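Long-range contacts in uncharacterized protein (PDB 4PAR), which probably cleaves DNA that carries 5-hydroxymethylcytosine, pairing a Vsr-like nuclease domain with an SRA-like domain that would read the modified base: residues Arg15-Arg19 / Asp277-Ser281; Leu42-Gln48 / Thr60-Gln66; Leu67-Ile71 / Ile150-Lys154. The protein carries 3 engineered substitutions. All coordinates share one frame; numbering follows the deposited sequence.

Interaction 1 (Arg15-Arg19 / Asp277-Ser281); sequences RQLGR and DNLSS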
loop_
_atom_site.group_PDB
_atom_site.type_symbol
_atom_site.label_atom_id
_atom_site.label_comp_id
_atom_site.label_asym_id
_atom_site.label_seq_id
_atom_site.Cartn_x
_atom_site.Cartn_y
_atom_site.Cartn_z
ATOM N N ARG F 15 -15.615 6.575 12.261
ATOM C CA ARG F 15 -14.269 6.707 11.709
ATOM C C ARG F 15 -13.435 7.793 12.395
ATOM O O ARG F 15 -12.218 7.661 12.479
ATOM C CB ARG F 15 -14.336 6.972 10.204
ATOM C CG ARG F 15 -14.961 5.831 9.425
ATOM C CD ARG F 15 -14.917 6.089 7.941
ATOM N NE ARG F 15 -13.562 5.977 7.421
ATOM C CZ ARG F 15 -13.244 6.126 6.140
ATOM N NH1 ARG F 15 -14.189 6.398 5.249
ATOM N NH2 ARG F 15 -11.982 6.007 5.751
ATOM N N GLN F 16 -14.066 8.857 12.885
ATOM C CA GLN F 16 -13.317 9.895 13.595
ATOM C C GLN F 16 -12.814 9.378 14.937
ATOM O O GLN F 16 -11.735 9.753 15.389
ATOM C CB GLN F 16 -14.165 11.156 13.812
ATOM C CG GLN F 16 -14.510 11.933 12.539
ATOM C CD GLN F 16 -13.320 12.651 11.914
ATOM O OE1 GLN F 16 -12.368 13.028 12.596
ATOM N NE2 GLN F 16 -13.381 12.847 10.605
ATOM N N LEU F 17 -13.604 8.514 15.569
ATOM C CA LEU F 17 -13.241 7.942 16.858
ATOM C C LEU F 17 -12.540 6.597 16.676
ATOM O O LEU F 17 -12.187 5.923 17.648
ATOM C CB LEU F 17 -14.479 7.790 17.738
ATOM C CG LEU F 17 -15.211 9.103 18.000
ATOM C CD1 LEU F 17 -16.463 8.891 18.815
ATOM C CD2 LEU F 17 -14.300 10.088 18.691
ATOM N N GLY F 18 -12.346 6.213 15.420
ATOM C CA GLY F 18 -11.700 4.958 15.093
ATOM C C GLY F 18 -10.305 5.078 14.511
ATOM O O GLY F 18 -9.786 4.117 13.951
ATOM N N ARG F 19 -9.697 6.254 14.625
ATOM C CA ARG F 19 -8.362 6.461 14.070
ATOM C C ARG F 19 -7.327 5.730 14.901
ATOM O O ARG F 19 -7.507 5.554 16.106
ATOM C CB ARG F 19 -8.001 7.944 14.018
ATOM C CG ARG F 19 -8.784 8.777 13.033
ATOM C CD ARG F 19 -8.235 10.185 13.018
ATOM N NE ARG F 19 -9.193 11.163 12.517
ATOM C CZ ARG F 19 -9.366 11.433 11.231
ATOM N NH1 ARG F 19 -8.654 10.779 10.322
ATOM N NH2 ARG F 19 -10.254 12.346 10.856
ATOM N N ASP F 277 -8.618 14.726 2.096
ATOM C CA ASP F 277 -9.682 14.612 3.093
ATOM C C ASP F 277 -9.159 13.916 4.350
ATOM O O ASP F 277 -8.464 12.904 4.251
ATOM C CB ASP F 277 -10.880 13.854 2.512
ATOM C CG ASP F 277 -12.089 13.862 3.436
ATOM O OD1 ASP F 277 -12.153 14.730 4.334
ATOM O OD2 ASP F 277 -12.981 13.003 3.257
ATOM N N ASN F 278 -9.489 14.455 5.524
ATOM C CA ASN F 278 -8.998 13.897 6.786
ATOM C C ASN F 278 -9.418 12.432 6.946
ATOM O O ASN F 278 -8.727 11.636 7.584
ATOM C CB ASN F 278 -9.471 14.738 7.984
ATOM C CG ASN F 278 -10.975 14.688 8.194
ATOM O OD1 ASN F 278 -11.542 13.634 8.474
ATOM N ND2 ASN F 278 -11.623 15.841 8.097
ATOM N N LEU F 279 -10.555 12.084 6.356
ATOM C CA LEU F 279 -10.947 10.692 6.211
ATOM C C LEU F 279 -10.876 10.290 4.748
ATOM O O LEU F 279 -11.154 11.095 3.864
ATOM C CB LEU F 279 -12.360 10.461 6.743
ATOM C CG LEU F 279 -12.558 10.456 8.256
ATOM C CD1 LEU F 279 -14.038 10.395 8.580
ATOM C CD2 LEU F 279 -11.816 9.283 8.890
ATOM N N SER F 280 -10.490 9.050 4.494
ATOM C CA SER F 280 -10.571 8.470 3.152
ATOM C C SER F 280 -9.745 9.182 2.075
ATOM O O SER F 280 -10.077 9.089 0.893
ATOM C CB SER F 280 -12.034 8.416 2.689
ATOM O OG SER F 280 -12.765 7.426 3.396
ATOM N N SER F 281 -8.719 9.924 2.487
ATOM C CA SER F 281 -7.543 10.198 1.652
ATOM C C SER F 281 -7.797 10.522 0.170
ATOM O O SER F 281 -7.055 10.063 -0.703
ATOM C CB SER F 281 -6.582 9.009 1.735
ATOM O OG SER F 281 -5.394 9.260 1.003
#

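Interaction 2 (Leu42-Gln48 / Thr60-Gln66); sequences LKFVTQQ and TDLYFPQ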
loop_
_atom_site.group_PDB
_atom_site.type_symbol
_atom_site.label_atom_id
_atom_site.label_comp_id
_atom_site.label_asym_id
_atom_site.label_seq_id
_atom_site.Cartn_x
_atom_site.Cartn_y
_atom_site.Cartn_z
ATOM N N LEU F 42 -22.988 19.759 16.598
ATOM C CA LEU F 42 -21.594 20.181 16.646
ATOM C C LEU F 42 -20.698 19.251 15.836
ATOM O O LEU F 42 -20.502 18.098 16.204
ATOM C CB LEU F 42 -21.101 20.225 18.092
ATOM C CG LEU F 42 -21.158 21.555 18.842
ATOM C CD1 LEU F 42 -22.514 22.220 18.692
ATOM C CD2 LEU F 42 -20.838 21.317 20.306
ATOM N N LYS F 43 -20.146 19.754 14.739
ATOM C CA LYS F 43 -19.203 18.965 13.960
ATOM C C LYS F 43 -17.898 18.875 14.731
ATOM O O LYS F 43 -17.523 19.818 15.427
ATOM C CB LYS F 43 -18.978 19.576 12.572
ATOM C CG LYS F 43 -18.063 18.759 11.672
ATOM C CD LYS F 43 -17.957 19.352 10.273
ATOM C CE LYS F 43 -16.982 18.559 9.412
ATOM N NZ LYS F 43 -16.873 19.095 8.025
ATOM N N PHE F 44 -17.218 17.738 14.628
ATOM C CA PHE F 44 -15.923 17.583 15.283
ATOM C C PHE F 44 -14.947 16.798 14.414
ATOM O O PHE F 44 -15.353 16.009 13.556
ATOM C CB PHE F 44 -16.080 16.911 16.650
ATOM C CG PHE F 44 -16.548 15.483 16.582
ATOM C CD1 PHE F 44 -15.643 14.446 16.420
ATOM C CD2 PHE F 44 -17.886 15.179 16.705
ATOM C CE1 PHE F 44 -16.068 13.147 16.361
ATOM C CE2 PHE F 44 -18.315 13.873 16.645
ATOM C CZ PHE F 44 -17.406 12.857 16.473
ATOM N N VAL F 45 -13.657 17.031 14.636
ATOM C CA VAL F 45 -12.603 16.353 13.886
ATOM C C VAL F 45 -11.529 15.863 14.856
ATOM O O VAL F 45 -11.129 16.592 15.765
ATOM C CB VAL F 45 -11.952 17.286 12.828
ATOM C CG1 VAL F 45 -11.012 16.505 11.924
ATOM C CG2 VAL F 45 -13.003 17.996 12.007
ATOM N N THR F 46 -11.065 14.631 14.671
ATOM C CA THR F 46 -9.960 14.113 15.477
ATOM C C THR F 46 -8.651 14.131 14.702
ATOM O O THR F 46 -8.632 13.889 13.496
ATOM C CB THR F 46 -10.212 12.672 15.961
ATOM O OG1 THR F 46 -10.477 11.827 14.834
ATOM C CG2 THR F 46 -11.379 12.620 16.938
ATOM N N GLN F 47 -7.561 14.409 15.409
ATOM C CA GLN F 47 -6.232 14.447 14.814
ATOM C C GLN F 47 -6.163 15.490 13.709
ATOM O O GLN F 47 -5.659 15.231 12.617
ATOM C CB GLN F 47 -5.842 13.071 14.286
ATOM C CG GLN F 47 -5.869 12.011 15.352
ATOM C CD GLN F 47 -5.336 10.693 14.866
ATOM O OE1 GLN F 47 -4.884 10.578 13.727
ATOM N NE2 GLN F 47 -5.382 9.682 15.730
ATOM N N GLN F 48 -6.676 16.676 14.012
ATOM C CA GLN F 48 -6.676 17.767 13.053
ATOM C C GLN F 48 -5.289 18.357 12.952
ATOM O O GLN F 48 -4.726 18.791 13.960
ATOM C CB GLN F 48 -7.680 18.849 13.455
ATOM C CG GLN F 48 -7.617 20.095 12.601
ATOM C CD GLN F 48 -7.992 19.840 11.159
ATOM O OE1 GLN F 48 -9.081 19.350 10.866
ATOM N NE2 GLN F 48 -7.087 20.169 10.247
ATOM N N THR F 60 -3.945 18.375 16.772
ATOM C CA THR F 60 -4.752 18.360 17.980
ATOM C C THR F 60 -5.692 17.164 17.971
ATOM O O THR F 60 -6.164 16.737 16.916
ATOM C CB THR F 60 -5.551 19.660 18.142
ATOM O OG1 THR F 60 -6.248 19.947 16.926
ATOM C CG2 THR F 60 -4.617 20.798 18.441
ATOM N N ASP F 61 -5.958 16.634 19.159
ATOM C CA ASP F 61 -6.690 15.382 19.310
ATOM C C ASP F 61 -8.179 15.524 19.018
ATOM O O ASP F 61 -8.765 14.668 18.356
ATOM C CB ASP F 61 -6.481 14.827 20.722
ATOM C CG ASP F 61 -5.034 14.462 20.992
ATOM O OD1 ASP F 61 -4.423 13.779 20.135
ATOM O OD2 ASP F 61 -4.505 14.872 22.051
ATOM N N LEU F 62 -8.794 16.593 19.513
ATOM C CA LEU F 62 -10.194 16.848 19.177
ATOM C C LEU F 62 -10.398 18.302 18.723
ATOM O O LEU F 62 -9.838 19.216 19.311
ATOM C CB LEU F 62 -11.094 16.517 20.370
ATOM C CG LEU F 62 -12.601 16.654 20.148
ATOM C CD1 LEU F 62 -13.074 15.659 19.114
ATOM C CD2 LEU F 62 -13.356 16.470 21.448
ATOM N N TYR F 63 -11.183 18.509 17.666
ATOM C CA TYR F 63 -11.374 19.852 17.098
ATOM C C TYR F 63 -12.815 20.153 16.691
ATOM O O TYR F 63 -13.404 19.436 15.886
ATOM C CB TYR F 63 -10.457 20.032 15.889
ATOM C CG TYR F 63 -10.688 21.295 15.083
ATOM C CD1 TYR F 63 -10.892 22.524 15.700
ATOM C CD2 TYR F 63 -10.674 21.259 13.697
ATOM C CE1 TYR F 63 -11.088 23.674 14.958
ATOM C CE2 TYR F 63 -10.870 22.403 12.948
ATOM C CZ TYR F 63 -11.073 23.607 13.580
ATOM O OH TYR F 63 -11.267 24.744 12.823
ATOM N N PHE F 64 -13.370 21.226 17.247
ATOM C CA PHE F 64 -14.672 21.735 16.831
ATOM C C PHE F 64 -14.484 23.005 16.005
ATOM O O PHE F 64 -14.133 24.060 16.549
ATOM C CB PHE F 64 -15.561 22.024 18.040
ATOM C CG PHE F 64 -15.772 20.842 18.934
ATOM C CD1 PHE F 64 -16.782 19.930 18.674
ATOM C CD2 PHE F 64 -14.971 20.649 20.045
ATOM C CE1 PHE F 64 -16.980 18.843 19.503
ATOM C CE2 PHE F 64 -15.163 19.566 20.874
ATOM C CZ PHE F 64 -16.169 18.663 20.604
ATOM N N PRO F 65 -14.710 22.899 14.687
ATOM C CA PRO F 65 -14.512 23.967 13.702
ATOM C C PRO F 65 -15.482 25.123 13.862
ATOM O O PRO F 65 -15.098 26.273 13.663
ATOM C CB PRO F 65 -14.750 23.258 12.365
ATOM C CG PRO F 65 -14.543 21.815 12.655
ATOM C CD PRO F 65 -15.064 21.628 14.038
ATOM N N GLN F 66 -16.725 24.815 14.207
ATOM C CA GLN F 66 -17.750 25.842 14.324
ATOM C C GLN F 66 -17.466 26.761 15.499
ATOM O O GLN F 66 -17.771 27.950 15.452
ATOM C CB GLN F 66 -19.127 25.205 14.483
ATOM C CG GLN F 66 -19.450 24.188 13.415
ATOM C CD GLN F 66 -20.776 23.513 13.653
ATOM O OE1 GLN F 66 -21.268 22.777 12.802
ATOM N NE2 GLN F 66 -21.365 23.757 14.817
#

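Interaction 3 (Leu67-Ile71 / Ile150-Lys154); sequences LGIHI and IKTAK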
loop_
_atom_site.group_PDB
_atom_site.type_symbol
_atom_site.label_atom_id
_atom_site.label_comp_id
_atom_site.label_asym_id
_atom_site.label_seq_id
_atom_site.Cartn_x
_atom_site.Cartn_y
_atom_site.Cartn_z
ATOM N N LEU F 67 -16.904 26.193 16.560
ATOM C CA LEU F 67 -16.599 26.952 17.768
ATOM C C LEU F 67 -15.136 27.402 17.832
ATOM O O LEU F 67 -14.752 28.152 18.730
ATOM C CB LEU F 67 -16.931 26.123 19.014
ATOM C CG LEU F 67 -18.386 25.824 19.395
ATOM C CD1 LEU F 67 -19.095 24.948 18.372
ATOM C CD2 LEU F 67 -18.431 25.166 20.766
ATOM N N GLY F 68 -14.331 26.959 16.870
ATOM C CA GLY F 68 -12.901 27.207 16.903
ATOM C C GLY F 68 -12.265 26.726 18.196
ATOM O O GLY F 68 -11.471 27.435 18.805
ATOM N N ILE F 69 -12.615 25.517 18.624
ATOM C CA ILE F 69 -12.099 24.998 19.890
ATOM C C ILE F 69 -11.318 23.705 19.727
ATOM O O ILE F 69 -11.779 22.770 19.077
ATOM C CB ILE F 69 -13.229 24.743 20.897
ATOM C CG1 ILE F 69 -13.875 26.063 21.313
ATOM C CG2 ILE F 69 -12.698 24.005 22.109
ATOM C CD1 ILE F 69 -14.752 25.949 22.529
ATOM N N HIS F 70 -10.137 23.644 20.330
ATOM C CA HIS F 70 -9.358 22.421 20.305
ATOM C C HIS F 70 -9.223 21.830 21.691
ATOM O O HIS F 70 -9.336 22.523 22.701
ATOM C CB HIS F 70 -7.971 22.653 19.727
ATOM C CG HIS F 70 -7.974 23.077 18.295
ATOM N ND1 HIS F 70 -7.699 22.206 17.267
ATOM C CD2 HIS F 70 -8.193 24.285 17.724
ATOM C CE1 HIS F 70 -7.754 22.857 16.117
ATOM N NE2 HIS F 70 -8.057 24.118 16.367
ATOM N N ILE F 71 -8.992 20.528 21.713
ATOM C CA ILE F 71 -8.704 19.802 22.925
ATOM C C ILE F 71 -7.491 18.924 22.668
ATOM O O ILE F 71 -7.448 18.147 21.699
ATOM C CB ILE F 71 -9.899 18.964 23.380
ATOM C CG1 ILE F 71 -11.039 19.888 23.808
ATOM C CG2 ILE F 71 -9.501 18.061 24.528
ATOM C CD1 ILE F 71 -12.401 19.390 23.421
ATOM N N ILE F 150 -17.475 24.255 26.021
ATOM C CA ILE F 150 -18.044 23.983 24.705
ATOM C C ILE F 150 -19.499 24.429 24.625
ATOM O O ILE F 150 -19.892 25.142 23.700
ATOM C CB ILE F 150 -17.964 22.486 24.355
ATOM C CG1 ILE F 150 -16.506 22.030 24.278
ATOM C CG2 ILE F 150 -18.684 22.204 23.049
ATOM C CD1 ILE F 150 -16.358 20.573 23.933
ATOM N N LYS F 151 -20.296 24.007 25.602
ATOM C CA LYS F 151 -21.715 24.339 25.617
ATOM C C LYS F 151 -21.941 25.848 25.680
ATOM O O LYS F 151 -22.817 26.377 24.994
ATOM C CB LYS F 151 -22.417 23.652 26.791
ATOM C CG LYS F 151 -22.658 22.167 26.582
ATOM C CD LYS F 151 -23.464 21.566 27.724
ATOM C CE LYS F 151 -23.895 20.142 27.406
ATOM N NZ LYS F 151 -24.641 19.527 28.538
ATOM N N THR F 152 -21.144 26.540 26.489
ATOM C CA THR F 152 -21.353 27.970 26.678
ATOM C C THR F 152 -20.865 28.754 25.458
ATOM O O THR F 152 -21.405 29.815 25.136
ATOM C CB THR F 152 -20.666 28.483 27.974
ATOM O OG1 THR F 152 -21.210 29.760 28.336
ATOM C CG2 THR F 152 -19.155 28.594 27.809
ATOM N N ALA F 153 -19.862 28.223 24.762
ATOM C CA ALA F 153 -19.430 28.825 23.506
ATOM C C ALA F 153 -20.529 28.657 22.461
ATOM O O ALA F 153 -20.848 29.589 21.711
ATOM C CB ALA F 153 -18.132 28.202 23.028
ATOM N N LYS F 154 -21.110 27.461 22.427
ATOM C CA LYS F 154 -22.211 27.173 21.518
ATOM C C LYS F 154 -23.379 28.112 21.792
ATOM O O LYS F 154 -24.049 28.570 20.869
ATOM C CB LYS F 154 -22.666 25.717 21.646
ATOM C CG LYS F 154 -23.684 25.307 20.590
ATOM C CD LYS F 154 -24.534 24.137 21.043
ATOM C CE LYS F 154 -25.687 23.897 20.080
ATOM N NZ LYS F 154 -26.635 22.864 20.586
#

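Interaction 1 (Arg15-Arg19 / Asp277-Ser281)
Q16 and R19 hold N278 through three hydrogen bonds. R19 grips it end-on with both terminal nitrogens: NH1 gives a nearly straight bond (167°) to N278 O at 2.9 Å, and NH2 reaches N278 OD1 at 3.0 Å, both acceptors lying in the guanidinium plane. Q16 NE2 is a second donor to N278 OD1, at 2.9 Å. The two donors come from the same face of the N278 amide, above its plane, and the Q16 and N278 amides stand 76° apart. R19 NH2 also donates to Q16 OE1 at 2.8 Å, which fixes the rotation of the Q16 amide. Further along, R15 NH1 bonds S280 OG at 2.6 Å, tilted from the guanidinium plane, with a weak second bond from NH2.

Van der Waals packing centres on L279, which is set between the two arginines. Its CB lies over one face of the R15 guanidinium and its CD2 over one face of that of R19, while CD2 also meets R15 CB at 3.7 Å. A bend at chi3 (71°) takes the R15 chain past the leucine to S280.

The contact joins the C-terminal end of helix 7-16, in the nuclease-like part, to the loop between strands 268-276 and 283-295 of the SRA-like part. S281 packs on a phosphate of the bound DNA, R15 on R24 of the second subunit, and R19 NE bonds T46 on strand 45-51.

Interaction 2 (Leu42-Gln48 / Thr60-Gln66)
Segments 42-48 and 60-66 run antiparallel, with V45 and Y63 as a hydrogen-bonded pair (V45 N to Y63 O and Y63 N to V45 O, both 2.7 Å) and Q48 and T60 as another. They are the two arms of a beta hairpin, strands 45-51 and 57-64, within the central mixed sheet of the nuclease-like part. The pairing is interrupted by a G1 beta bulge: Q47 and Q48 both face T60, Q47 with a positive phi of 60°. Q47 N bonds D61 O at 3.2 Å. D61 and L62 in turn form a classic bulge against I71 on the next strand.

Side chains divide between the two faces. T46 and L62 lie on one, with F44 packed beside L62 and F64 beside F44. CB of F44 meets CE1 of F64 at 3.6 Å, and the F44 ring atom CD1 meets L62 CD1 at 3.9 Å; the F44 ring is brought there by a chi1 of 66°, with CG between the backbone N and the carbonyl carbon. Helix 26-37 covers L62 through V30, I33 and I34, and L42 and F64 reach I150 of helix 136-159. The other face carries V45, Q48, T60 and Y63, with Y12 and Q16 of helix 7-16 against V45.

Several polar ends have partners beyond the two segments: D61 OD2 makes a salt bridge with K23, Q47 NE2 donates to T20 O, and T46 OG1 bonds Q16 O. Q48 crosses the Y63 ring obliquely: a bend at chi2 turns its amide, which stands 76° from the ring plane, while its CG, held anti to the backbone N, comes to 3.4 Å from Y63 CD2.

Interaction 3 (Leu67-Ile71 / Ile150-Lys154)
Between L67, I69 and I71 on one side and I150 and A153 on the other there is no flat side chain, and the contact is aliphatic throughout. The one ring in these segments, that of H70, belongs to the other side of its strand: it is stacked with Y63 and meets H118 with the planes about 30° apart, and H70 ND1 and T60 OG1 share a hydrogen bond.

L67 does most of the touching. Its CD2 methyl lies against the turn formed by I150, A153 and K154, 3.7 Å from I150 CG2 and 3.8 Å from A153 CB, and near I150 O, which already accepts the helical bond from K154 N. The leucine meets I150 at about a right angle. I69 CD1 also meets A153 CB, at 4.1 Å, and I71 CD1 reaches I150 CD1 at 4.2 Å. In I69 and I71 a chi1 of -67° turns CG1 toward the helix.

This is the packing of a helix on the central mixed sheet of a PD-(D/E)XK-type nuclease core, helix 136-159 running antiparallel to strand 69-74. The axes of strand 69-71 and helix 150-154 are 172° apart in direction and approach to 11.2 Å. G68, with a positive phi of 55°, forms a G1 bulge with I69 opposite F64, where the chain enters the strand. From helix 26-37, I33 packs on I71 and L37 on I150, and K154 NZ makes a salt bridge with D39.

In the fold
Interactions 2 and 3 belong to one nuclease-like unit and follow each other in the chain: the hairpin of interaction 2 leads straight into strand 69-74, its neighbour in the five-stranded sheet, and their centres are about 10 Å apart. F64 packs against I150, so both share the layer between sheet and helix 136-159. Interaction 1 spans the longest stretch of sequence, enclosing the other two, and ties this unit to the SRA-like part. Its centre is about 11 Å from that of interaction 2, which it touches at T46, and about 21 Å from that of interaction 3. Distance from the DNA grows in the same order, nearest atoms being about 4, 9 and 20 Å away, from domain interface to helix 136-159.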